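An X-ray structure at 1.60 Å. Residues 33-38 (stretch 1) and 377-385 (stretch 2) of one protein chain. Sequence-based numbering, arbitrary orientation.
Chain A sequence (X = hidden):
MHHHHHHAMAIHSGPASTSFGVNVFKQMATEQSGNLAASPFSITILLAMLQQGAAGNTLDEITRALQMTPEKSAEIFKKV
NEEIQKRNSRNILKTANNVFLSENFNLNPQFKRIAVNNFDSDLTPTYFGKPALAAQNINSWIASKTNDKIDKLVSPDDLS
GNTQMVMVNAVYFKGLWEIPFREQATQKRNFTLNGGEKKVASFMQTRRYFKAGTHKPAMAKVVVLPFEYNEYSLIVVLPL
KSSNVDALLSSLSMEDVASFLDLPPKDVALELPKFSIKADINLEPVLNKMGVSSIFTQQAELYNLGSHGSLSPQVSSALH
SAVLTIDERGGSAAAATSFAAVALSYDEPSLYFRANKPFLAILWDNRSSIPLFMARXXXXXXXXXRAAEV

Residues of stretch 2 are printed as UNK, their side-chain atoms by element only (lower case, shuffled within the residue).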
# COMPACT_ATOMS: atom_id res chain seq x y z
N SER A 33 -14.30 -4.36 -9.91
CA SER A 33 -14.95 -4.75 -8.67
C SER A 33 -14.07 -5.77 -7.95
O SER A 33 -12.95 -6.08 -8.38
CB SER A 33 -16.34 -5.31 -8.95
OG SER A 33 -16.26 -6.42 -9.82
N GLY A 34 -14.57 -6.28 -6.84
CA GLY A 34 -13.83 -7.30 -6.12
C GLY A 34 -12.90 -6.71 -5.09
O GLY A 34 -12.74 -5.49 -4.95
N ASN A 35 -12.27 -7.61 -4.34
CA ASN A 35 -11.25 -7.20 -3.37
C ASN A 35 -10.18 -6.36 -4.06
O ASN A 35 -9.75 -6.66 -5.18
CB ASN A 35 -10.60 -8.42 -2.72
CG ASN A 35 -11.50 -9.10 -1.73
OD1 ASN A 35 -12.48 -8.52 -1.29
ND2 ASN A 35 -11.19 -10.33 -1.38
N LEU A 36 -9.75 -5.30 -3.38
CA LEU A 36 -8.70 -4.45 -3.91
C LEU A 36 -7.80 -4.02 -2.76
O LEU A 36 -8.29 -3.58 -1.72
CB LEU A 36 -9.29 -3.23 -4.62
CG LEU A 36 -8.30 -2.41 -5.43
CD1 LEU A 36 -7.94 -3.15 -6.71
CD2 LEU A 36 -8.87 -1.03 -5.73
N ALA A 37 -6.49 -4.12 -2.96
CA ALA A 37 -5.53 -3.78 -1.92
C ALA A 37 -4.30 -3.16 -2.57
O ALA A 37 -3.85 -3.63 -3.62
CB ALA A 37 -5.11 -5.01 -1.12
N ALA A 38 -3.77 -2.11 -1.94
CA ALA A 38 -2.55 -1.48 -2.43
C ALA A 38 -1.99 -0.62 -1.32
O ALA A 38 -2.69 -0.26 -0.37
CB ALA A 38 -2.78 -0.63 -3.68
N UNK A 377 -12.57 -4.45 1.04
CA UNK A 377 -12.84 -5.85 1.34
C UNK A 377 -14.26 -6.14 0.87
O UNK A 377 -15.23 -5.82 1.56
c UNK A 377 -12.65 -6.17 2.82
c UNK A 377 -12.86 -7.66 3.07
c UNK A 377 -10.14 -6.54 2.87
c UNK A 377 -11.28 -5.68 3.29
N UNK A 378 -14.38 -6.75 -0.32
CA UNK A 378 -15.65 -7.24 -0.84
C UNK A 378 -15.97 -8.65 -0.39
O UNK A 378 -17.15 -9.03 -0.39
c UNK A 378 -15.39 -5.90 -3.03
s UNK A 378 -16.37 -4.49 -2.40
c UNK A 378 -15.66 -7.23 -2.38
c UNK A 378 -18.01 -4.69 -3.22
N UNK A 379 -14.96 -9.45 -0.08
CA UNK A 379 -15.16 -10.86 0.23
C UNK A 379 -13.98 -11.32 1.08
O UNK A 379 -12.91 -11.62 0.53
c UNK A 379 -15.26 -11.69 -1.06
o UNK A 379 -15.50 -13.60 0.36
o UNK A 379 -15.92 -13.87 -1.78
c UNK A 379 -15.58 -13.16 -0.80
N UNK A 380 -14.13 -11.38 2.40
CA UNK A 380 -12.98 -11.74 3.25
C UNK A 380 -12.56 -13.19 3.15
O UNK A 380 -11.54 -13.55 3.75
c UNK A 380 -14.97 -11.64 4.57
c UNK A 380 -15.35 -11.13 3.19
c UNK A 380 -13.49 -11.41 4.66
N UNK A 381 -13.30 -14.04 2.43
CA UNK A 381 -12.94 -15.45 2.30
C UNK A 381 -11.92 -15.69 1.19
O UNK A 381 -11.42 -16.81 1.06
c UNK A 381 -14.18 -16.31 2.04
c UNK A 381 -15.26 -16.01 3.06
o UNK A 381 -14.69 -16.06 0.72
N UNK A 382 -11.62 -14.68 0.39
CA UNK A 382 -10.72 -14.80 -0.74
C UNK A 382 -9.43 -14.06 -0.44
O UNK A 382 -9.46 -12.93 0.06
c UNK A 382 -13.26 -14.36 -3.66
c UNK A 382 -12.60 -15.01 -2.46
c UNK A 382 -11.35 -14.25 -2.02
c UNK A 382 -12.26 -16.46 -2.76
N UNK A 383 -8.31 -14.70 -0.74
CA UNK A 383 -7.00 -14.14 -0.41
C UNK A 383 -6.43 -13.24 -1.51
O UNK A 383 -5.43 -12.57 -1.26
c UNK A 383 -5.35 -16.90 1.69
o UNK A 383 -5.50 -17.17 2.90
o UNK A 383 -4.30 -17.15 1.05
c UNK A 383 -6.01 -15.26 -0.12
c UNK A 383 -6.48 -16.22 0.96
N UNK A 384 -7.04 -13.19 -2.69
CA UNK A 384 -6.47 -12.45 -3.81
C UNK A 384 -7.33 -11.25 -4.19
O UNK A 384 -8.54 -11.23 -3.95
c UNK A 384 -9.63 -14.12 -6.24
n UNK A 384 -9.19 -15.35 -6.08
c UNK A 384 -7.56 -14.01 -5.49
c UNK A 384 -6.29 -13.36 -5.02
c UNK A 384 -7.90 -15.31 -5.61
n UNK A 384 -8.66 -13.28 -5.89
N UNK A 385 -6.68 -10.26 -4.80
CA UNK A 385 -7.37 -9.09 -5.34
C UNK A 385 -7.49 -9.18 -6.87
O UNK A 385 -7.19 -10.21 -7.46
c UNK A 385 -6.63 -7.81 -4.95

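Position 377 carries four carbons, forked at the first, with one arm two carbons long. The short arm of the fork comes no nearer to stretch 1 than 4.5 Å, measured from its carbon to N35 OD1. A fork at the beta carbon with unequal arms is isoleucine, I377, and its CA-to-CB bond points away from stretch 1.

Position 378 has an unbranched chain of two carbons, a sulfur and a terminal carbon. The second side-chain carbon lies 3.3 Å from G34 O, and the backbone N sits 2.8 Å from N35 OD1, a hydrogen bond. The unbranched chain with sulfur can only be methionine. M378 starts toward stretch 1, but its end leads away, with all three chi angles in m.

Position 379 shows two carbons, the second carrying two oxygens. Its backbone N donates to N35 OD1 at 2.9 Å, while its backbone O accepts from N35 ND2 at 2.9 Å. The short carboxylate makes it aspartate. The end of the D379 side chain leads away from stretch 1, and the hydrogen bonds to N35 are made by its backbone.

Position 380 has three carbons closing a ring onto its own backbone N, and makes no contact with stretch 1. The ring is the signature of proline. P380 occupies the second place of a type I turn running from 379 to 382, and its phi of -71° suits that place.

Position 381 has one carbon bearing one oxygen and one carbon, and it too stays clear of stretch 1. It is threonine. T381 works inside the loop: its OG1 donates to D379 OD1 at 2.6 Å, and its N donates to the same OD1 at 3.1 Å.

Position 382 has four carbons forked at the second. Its CA-to-CB bond points toward stretch 1, and CB comes within 4.0 Å of N35 ND2. The fork is that of leucine. L382 closes the turn through a weak hydrogen bond from its N to D379 O, 3.3 Å long.

Position 383 has three carbons, the third carrying two oxygens, and touches nothing on stretch 1: glutamate. E383 is exposed and its CA-to-CB bond points away.

Position 384 has one carbon followed by a five-membered ring of three carbons and two nitrogens. It touches stretch 1 through its backbone, with O 3.7 Å from N35 CB. The ring is the imidazole of histidine. The CA-to-CB bond of the poorly ordered H384 points away.

Position 385 has one side-chain carbon, CB, 3.3 Å from N35 O and 4.1 Å from L36 CA. A lone CB is alanine; A385 is poorly ordered.

The rule here is one amide reading the backbone at the start of a turn and of the residue just before it. N35 is buried, and its OD1 takes two NH groups, from M378 and D379, while ND2 returns a nearly straight bond, 174° at the hydrogen, to D379 O. All three hydrogen bonds across the contact use this side chain and none needs a side chain from stretch 2, whose own aspartate and threonine brace the turn instead. At G34, phi 90° and psi 176° would jam a CB against the preceding carbonyl, so the backbone itself calls for glycine just before the asparagine.

Stretch 2, residues 377-385: IMDPTLEHA
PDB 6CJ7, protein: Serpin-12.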